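Local coordinates for possible substrate binding protein of ABC transporter system (Rhodopseudomonas palustris, PDB 3N0X) that probably binds a branched-chain amino acid or a related solute and hands it to an ABC transporter for uptake, at residues A[95-100]-A[116-121]; A[74-79]-A[99-104]. One frame throughout, in Å; residues are numbered along the deposited sequence. Where two conformers were deposited one is given.

Interaction 1: residues A[95-100]-A[116-121]; sequences ENKKIL and NRYIFR
Lys-97 lies against the Tyr-118 ring: its CG sits 3.4 Å from Tyr-118 OH, and its CA is 3.5 Å from Tyr-118 CE1. The positive phi of Lys-97 (52°) closes helix 83-96 in a Schellman motif and turns the chain toward the sheet. Tyr-118 CG stands beside its own backbone N, anti to the carbonyl carbon (chi1 -64°), and the ring lies oblique to Lys-97 CA and Lys-98 N. Lys-98 O lies 3.4 Å from Tyr-118 CB, while Lys-98 NZ leads away to the carbonyl of Tyr-69. Replacing Tyr-118 by an alanine would probably open a gap beside Lys-97 where the ring now lies. At Ile-99 and Leu-100 the chain enters the mixed, mostly parallel six-stranded sheet of one periplasmic-binding-protein lobe, pairing with edge strand 119-121. Ile-99 CG2 lies 4.0 Å from Phe-120 CD1, its side chain slanting across the ring, and its CA-H approaches Tyr-118 O. That oxygen accepts from Leu-100 N at 3.0 Å. Leu-100 O takes the nearly straight bond of Phe-120 N (3.0 Å, 170°), the two bonds straddling Ile-119 as in parallel pairing. Leu-100 CB meets Ile-119 CD1 at 4.0 Å, under Ala-93 of helix 83-96.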
loop_
_atom_site.group_PDB
_atom_site.type_symbol
_atom_site.label_atom_id
_atom_site.label_comp_id
_atom_site.label_asym_id
_atom_site.label_seq_id
_atom_site.Cartn_x
_atom_site.Cartn_y
_atom_site.Cartn_z
ATOM N N GLU A 95 0.918 -25.459 1.547
ATOM C CA GLU A 95 0.659 -26.763 2.190
ATOM C C GLU A 95 -0.772 -27.249 1.967
ATOM O O GLU A 95 -1.006 -28.419 1.733
ATOM C CB GLU A 95 0.990 -26.701 3.692
ATOM C CG GLU A 95 0.668 -27.985 4.488
ATOM N N ASN A 96 -1.724 -26.314 2.057
ATOM C CA ASN A 96 -3.137 -26.613 1.881
ATOM C C ASN A 96 -3.664 -26.512 0.453
ATOM O O ASN A 96 -4.822 -26.822 0.219
ATOM C CB ASN A 96 -3.925 -25.693 2.798
ATOM C CG ASN A 96 -3.725 -26.069 4.240
ATOM O OD1 ASN A 96 -4.333 -27.036 4.707
ATOM N ND2 ASN A 96 -2.812 -25.377 4.932
ATOM N N LYS A 97 -2.797 -26.087 -0.476
ATOM C CA LYS A 97 -3.153 -25.896 -1.887
ATOM C C LYS A 97 -4.390 -25.012 -2.023
ATOM O O LYS A 97 -5.330 -25.332 -2.724
ATOM C CB LYS A 97 -3.317 -27.223 -2.631
ATOM C CG LYS A 97 -2.036 -28.036 -2.722
ATOM C CD LYS A 97 -2.228 -29.294 -3.541
ATOM C CE LYS A 97 -0.931 -30.108 -3.652
ATOM N NZ LYS A 97 -1.171 -31.302 -4.520
ATOM N N LYS A 98 -4.333 -23.874 -1.332
ATOM C CA LYS A 98 -5.387 -22.874 -1.370
ATOM C C LYS A 98 -4.752 -21.484 -1.525
ATOM O O LYS A 98 -3.632 -21.240 -1.089
ATOM C CB LYS A 98 -6.300 -22.993 -0.135
ATOM C CG LYS A 98 -7.260 -24.201 -0.188
ATOM C CD LYS A 98 -8.322 -24.146 0.903
ATOM C CE LYS A 98 -9.362 -25.279 0.812
ATOM N NZ LYS A 98 -10.222 -25.429 2.027
ATOM N N ILE A 99 -5.475 -20.585 -2.173
ATOM C CA ILE A 99 -4.972 -19.251 -2.432
ATOM C C ILE A 99 -5.034 -18.377 -1.179
ATOM O O ILE A 99 -6.000 -18.426 -0.409
ATOM C CB ILE A 99 -5.749 -18.618 -3.594
ATOM C CG1 ILE A 99 -5.332 -19.314 -4.915
ATOM C CG2 ILE A 99 -5.492 -17.100 -3.669
ATOM C CD1 ILE A 99 -6.307 -19.051 -6.007
ATOM N N LEU A 100 -4.016 -17.542 -1.028
ATOM C CA LEU A 100 -4.004 -16.447 -0.071
ATOM C C LEU A 100 -3.825 -15.157 -0.871
ATOM O O LEU A 100 -2.839 -15.005 -1.597
ATOM C CB LEU A 100 -2.867 -16.618 0.912
ATOM C CG LEU A 100 -2.676 -15.455 1.906
ATOM C CD1 LEU A 100 -3.875 -15.243 2.831
ATOM C CD2 LEU A 100 -1.412 -15.662 2.723
ATOM N N ASN A 116 5.170 -17.914 -3.373
ATOM C CA ASN A 116 4.811 -19.175 -4.026
ATOM C C ASN A 116 3.543 -18.989 -4.869
ATOM O O ASN A 116 2.859 -17.959 -4.754
ATOM C CB ASN A 116 4.698 -20.318 -3.022
ATOM C CG ASN A 116 3.487 -20.225 -2.154
ATOM O OD1 ASN A 116 2.352 -20.304 -2.643
ATOM N ND2 ASN A 116 3.701 -20.076 -0.839
ATOM N N ARG A 117 3.280 -19.972 -5.722
ATOM C CA ARG A 117 2.221 -19.886 -6.724
ATOM C C ARG A 117 0.802 -19.671 -6.186
ATOM O O ARG A 117 -0.080 -19.279 -6.933
ATOM C CB ARG A 117 2.241 -21.128 -7.633
ATOM C CG ARG A 117 1.863 -22.406 -6.919
ATOM C CD ARG A 117 2.261 -23.629 -7.686
ATOM N NE ARG A 117 1.536 -23.705 -8.954
ATOM C CZ ARG A 117 0.328 -24.230 -9.102
ATOM N NH1 ARG A 117 -0.310 -24.782 -8.075
ATOM N NH2 ARG A 117 -0.259 -24.216 -10.296
ATOM N N TYR A 118 0.579 -19.961 -4.913
ATOM C CA TYR A 118 -0.738 -19.793 -4.282
ATOM C C TYR A 118 -0.963 -18.376 -3.733
ATOM O O TYR A 118 -2.046 -18.065 -3.238
ATOM C CB TYR A 118 -0.888 -20.816 -3.135
ATOM C CG TYR A 118 -0.866 -22.248 -3.678
ATOM C CD1 TYR A 118 -2.008 -22.832 -4.171
ATOM C CD2 TYR A 118 0.302 -22.988 -3.696
ATOM C CE1 TYR A 118 -2.009 -24.104 -4.703
ATOM C CE2 TYR A 118 0.317 -24.259 -4.236
ATOM C CZ TYR A 118 -0.843 -24.828 -4.740
ATOM O OH TYR A 118 -0.891 -26.108 -5.285
ATOM N N ILE A 119 0.062 -17.550 -3.822
ATOM C CA ILE A 119 0.053 -16.187 -3.287
ATOM C C ILE A 119 -0.258 -15.161 -4.382
ATOM O O ILE A 119 0.415 -15.102 -5.417
ATOM C CB ILE A 119 1.424 -15.837 -2.618
ATOM C CG1 ILE A 119 1.856 -16.895 -1.610
ATOM C CG2 ILE A 119 1.383 -14.405 -1.976
ATOM C CD1 ILE A 119 0.818 -17.274 -0.581
ATOM N N PHE A 120 -1.305 -14.366 -4.134
ATOM C CA PHE A 120 -1.613 -13.185 -4.917
ATOM C C PHE A 120 -1.605 -12.004 -3.942
ATOM O O PHE A 120 -1.650 -12.167 -2.729
ATOM C CB PHE A 120 -2.955 -13.288 -5.627
ATOM C CG PHE A 120 -2.987 -14.284 -6.764
ATOM C CD1 PHE A 120 -3.047 -15.668 -6.507
ATOM C CD2 PHE A 120 -2.878 -13.865 -8.066
ATOM C CE1 PHE A 120 -3.065 -16.566 -7.560
ATOM C CE2 PHE A 120 -2.910 -14.762 -9.106
ATOM C CZ PHE A 120 -2.992 -16.105 -8.860
ATOM N N ARG A 121 -1.503 -10.796 -4.470
ATOM C CA ARG A 121 -1.497 -9.618 -3.595
ATOM C C ARG A 121 -2.247 -8.470 -4.223
ATOM O O ARG A 121 -1.863 -7.996 -5.284
ATOM C CB ARG A 121 -0.076 -9.164 -3.253
ATOM C CG ARG A 121 -0.107 -7.858 -2.435
ATOM C CD ARG A 121 1.021 -7.644 -1.524
ATOM N NE ARG A 121 2.334 -7.739 -2.160
ATOM C CZ ARG A 121 3.469 -7.708 -1.448
ATOM N NH1 ARG A 121 3.413 -7.548 -0.162
ATOM N NH2 ARG A 121 4.655 -7.871 -2.033
#

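Interaction 2: residues A[74-79]-A[99-104]; sequences ADIAIG and ILIVEP
Ala-77 O receives the shortest bond of the contact, 2.8 Å from Ile-101 N and nearly straight at 175°, and Leu-100 CA-H also leans on this oxygen. The pairing joins the two parallel strands of a beta-alpha-beta unit, strand 76-79, helix 83-96 and strand 100-102, inside the mixed, mostly parallel sheet of a periplasmic-binding-protein lobe. Ala-77 N gives its hydrogen to Ile-99 O, and Gly-79 N to Ile-101 O. Beyond strand 100-102 the last bond changes character: Glu-103 N lies 3.0 Å from Gly-79 O but well above the carbonyl plane, 62° out of it, while Val-102 CA-H points at the same oxygen. Ile-76 carries CG1 anti to the backbone N (chi1 -170°), and CD1 beyond it reaches Ile-99 CG2 at 3.7 Å and Ile-101 CD1 at 3.8 Å. These isoleucines form an apolar cluster with Val-295 of helix 283-302 and Met-314 of helix 307-314. Further along, Ile-78 CG2 lies beside Glu-103 CB, 3.8 Å away; the carboxylate of Glu-103 bends off to Thr-122. On the face of Ala-77 and Leu-100, Leu-100 CD1 packs against Ala-77 CB and passes 3.7 Å from Gly-79 N. Before the strands pair directly, a water bridges them, donating to Asp-75 O and accepting from Ile-99 N, 2.9 Å from that nitrogen.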
loop_
_atom_site.group_PDB
_atom_site.type_symbol
_atom_site.label_atom_id
_atom_site.label_comp_id
_atom_site.label_asym_id
_atom_site.label_seq_id
_atom_site.Cartn_x
_atom_site.Cartn_y
_atom_site.Cartn_z
ATOM N N ALA A 74 -12.588 -22.897 4.249
ATOM C CA ALA A 74 -12.497 -21.697 3.406
ATOM C C ALA A 74 -11.994 -22.023 2.009
ATOM O O ALA A 74 -11.053 -22.814 1.823
ATOM C CB ALA A 74 -11.597 -20.654 4.082
ATOM N N ASP A 75 -12.637 -21.443 1.002
ATOM C CA ASP A 75 -12.239 -21.630 -0.372
ATOM C C ASP A 75 -11.021 -20.786 -0.737
ATOM O O ASP A 75 -10.294 -21.112 -1.668
ATOM C CB ASP A 75 -13.421 -21.303 -1.295
ATOM C CG ASP A 75 -14.639 -22.219 -1.016
ATOM O OD1 ASP A 75 -14.436 -23.454 -0.961
ATOM O OD2 ASP A 75 -15.767 -21.721 -0.813
ATOM N N ILE A 76 -10.840 -19.682 -0.021
ATOM C CA ILE A 76 -9.818 -18.700 -0.324
ATOM C C ILE A 76 -9.671 -17.847 0.928
ATOM O O ILE A 76 -10.586 -17.775 1.751
ATOM C CB ILE A 76 -10.228 -17.873 -1.580
ATOM C CG1 ILE A 76 -9.067 -17.002 -2.078
ATOM C CG2 ILE A 76 -11.483 -17.064 -1.324
ATOM C CD1 ILE A 76 -9.198 -16.602 -3.558
ATOM N N ALA A 77 -8.480 -17.290 1.127
ATOM C CA ALA A 77 -8.244 -16.429 2.276
ATOM C C ALA A 77 -7.641 -15.121 1.827
ATOM O O ALA A 77 -7.004 -15.035 0.769
ATOM C CB ALA A 77 -7.289 -17.120 3.280
ATOM N N ILE A 78 -7.867 -14.109 2.661
ATOM C CA ILE A 78 -7.291 -12.771 2.514
ATOM C C ILE A 78 -6.615 -12.434 3.813
ATOM O O ILE A 78 -7.194 -12.660 4.863
ATOM C CB ILE A 78 -8.415 -11.721 2.254
ATOM C CG1 ILE A 78 -9.222 -12.061 0.996
ATOM C CG2 ILE A 78 -7.840 -10.287 2.159
ATOM C CD1 ILE A 78 -10.588 -11.292 0.903
ATOM N N GLY A 79 -5.368 -11.949 3.777
ATOM C CA GLY A 79 -4.687 -11.536 4.998
ATOM C C GLY A 79 -3.288 -11.038 4.709
ATOM O O GLY A 79 -2.828 -11.116 3.549
ATOM N N ILE A 99 -5.475 -20.585 -2.173
ATOM C CA ILE A 99 -4.972 -19.251 -2.432
ATOM C C ILE A 99 -5.034 -18.377 -1.179
ATOM O O ILE A 99 -6.000 -18.426 -0.409
ATOM C CB ILE A 99 -5.749 -18.618 -3.594
ATOM C CG1 ILE A 99 -5.332 -19.314 -4.915
ATOM C CG2 ILE A 99 -5.492 -17.100 -3.669
ATOM C CD1 ILE A 99 -6.307 -19.051 -6.007
ATOM N N LEU A 100 -4.016 -17.542 -1.028
ATOM C CA LEU A 100 -4.004 -16.447 -0.071
ATOM C C LEU A 100 -3.825 -15.157 -0.871
ATOM O O LEU A 100 -2.839 -15.005 -1.597
ATOM C CB LEU A 100 -2.867 -16.618 0.912
ATOM C CG LEU A 100 -2.676 -15.455 1.906
ATOM C CD1 LEU A 100 -3.875 -15.243 2.831
ATOM C CD2 LEU A 100 -1.412 -15.662 2.723
ATOM N N ILE A 101 -4.785 -14.246 -0.740
ATOM C CA ILE A 101 -4.696 -12.911 -1.335
ATOM C C ILE A 101 -4.162 -12.016 -0.232
ATOM O O ILE A 101 -4.784 -11.836 0.825
ATOM C CB ILE A 101 -6.060 -12.371 -1.830
ATOM C CG1 ILE A 101 -6.566 -13.217 -3.027
ATOM C CG2 ILE A 101 -5.909 -10.890 -2.205
ATOM C CD1 ILE A 101 -8.038 -12.940 -3.373
ATOM N N VAL A 102 -2.975 -11.483 -0.450
ATOM C CA VAL A 102 -2.304 -10.699 0.575
ATOM C C VAL A 102 -2.820 -9.266 0.539
ATOM O O VAL A 102 -2.768 -8.588 -0.499
ATOM C CB VAL A 102 -0.774 -10.773 0.458
ATOM C CG1 VAL A 102 -0.112 -9.825 1.528
ATOM C CG2 VAL A 102 -0.324 -12.259 0.623
ATOM N N GLU A 103 -3.300 -8.838 1.709
ATOM C CA GLU A 103 -3.938 -7.535 1.891
ATOM C C GLU A 103 -4.086 -7.324 3.379
ATOM O O GLU A 103 -4.751 -8.124 4.031
ATOM C CB GLU A 103 -5.349 -7.562 1.247
ATOM C CG GLU A 103 -6.151 -6.304 1.484
ATOM C CD GLU A 103 -5.530 -5.071 0.875
ATOM O OE1 GLU A 103 -5.220 -5.068 -0.359
ATOM O OE2 GLU A 103 -5.432 -4.072 1.642
ATOM N N PRO A 104 -3.539 -6.227 3.920
ATOM C CA PRO A 104 -2.779 -5.121 3.311
ATOM C C PRO A 104 -1.266 -5.237 3.249
ATOM O O PRO A 104 -0.644 -4.345 2.683
ATOM C CB PRO A 104 -3.101 -3.944 4.233
ATOM C CG PRO A 104 -3.242 -4.586 5.564
ATOM C CD PRO A 104 -3.953 -5.917 5.296
HETATM O O HOH W 1 -7.984 -21.412 -3.355
#

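Interactions 1 and 2 have centres about 8 Å apart and share Ile-99 and Leu-100, whose chain is flanked by strand 76-79 on one edge and strand 119-121 on the other. Successive peptide groups alternate between the edges: Ile-99 O and Ile-101 N face Ala-77, whereas Leu-100 N and O face Tyr-118 and Phe-120. Phe-120 O continues the second pairing, 2.7 Å from Val-102 N in a probable hydrogen bond, so strand 100-102 is paired on both edges and the two contacts run on into one sheet. Ile-119 CG2 and Val-102 CG2 meet at 3.8 Å. In the conformer given, Lys-98 NZ probably hydrogen-bonds to Ala-74 O, 2.8 Å away.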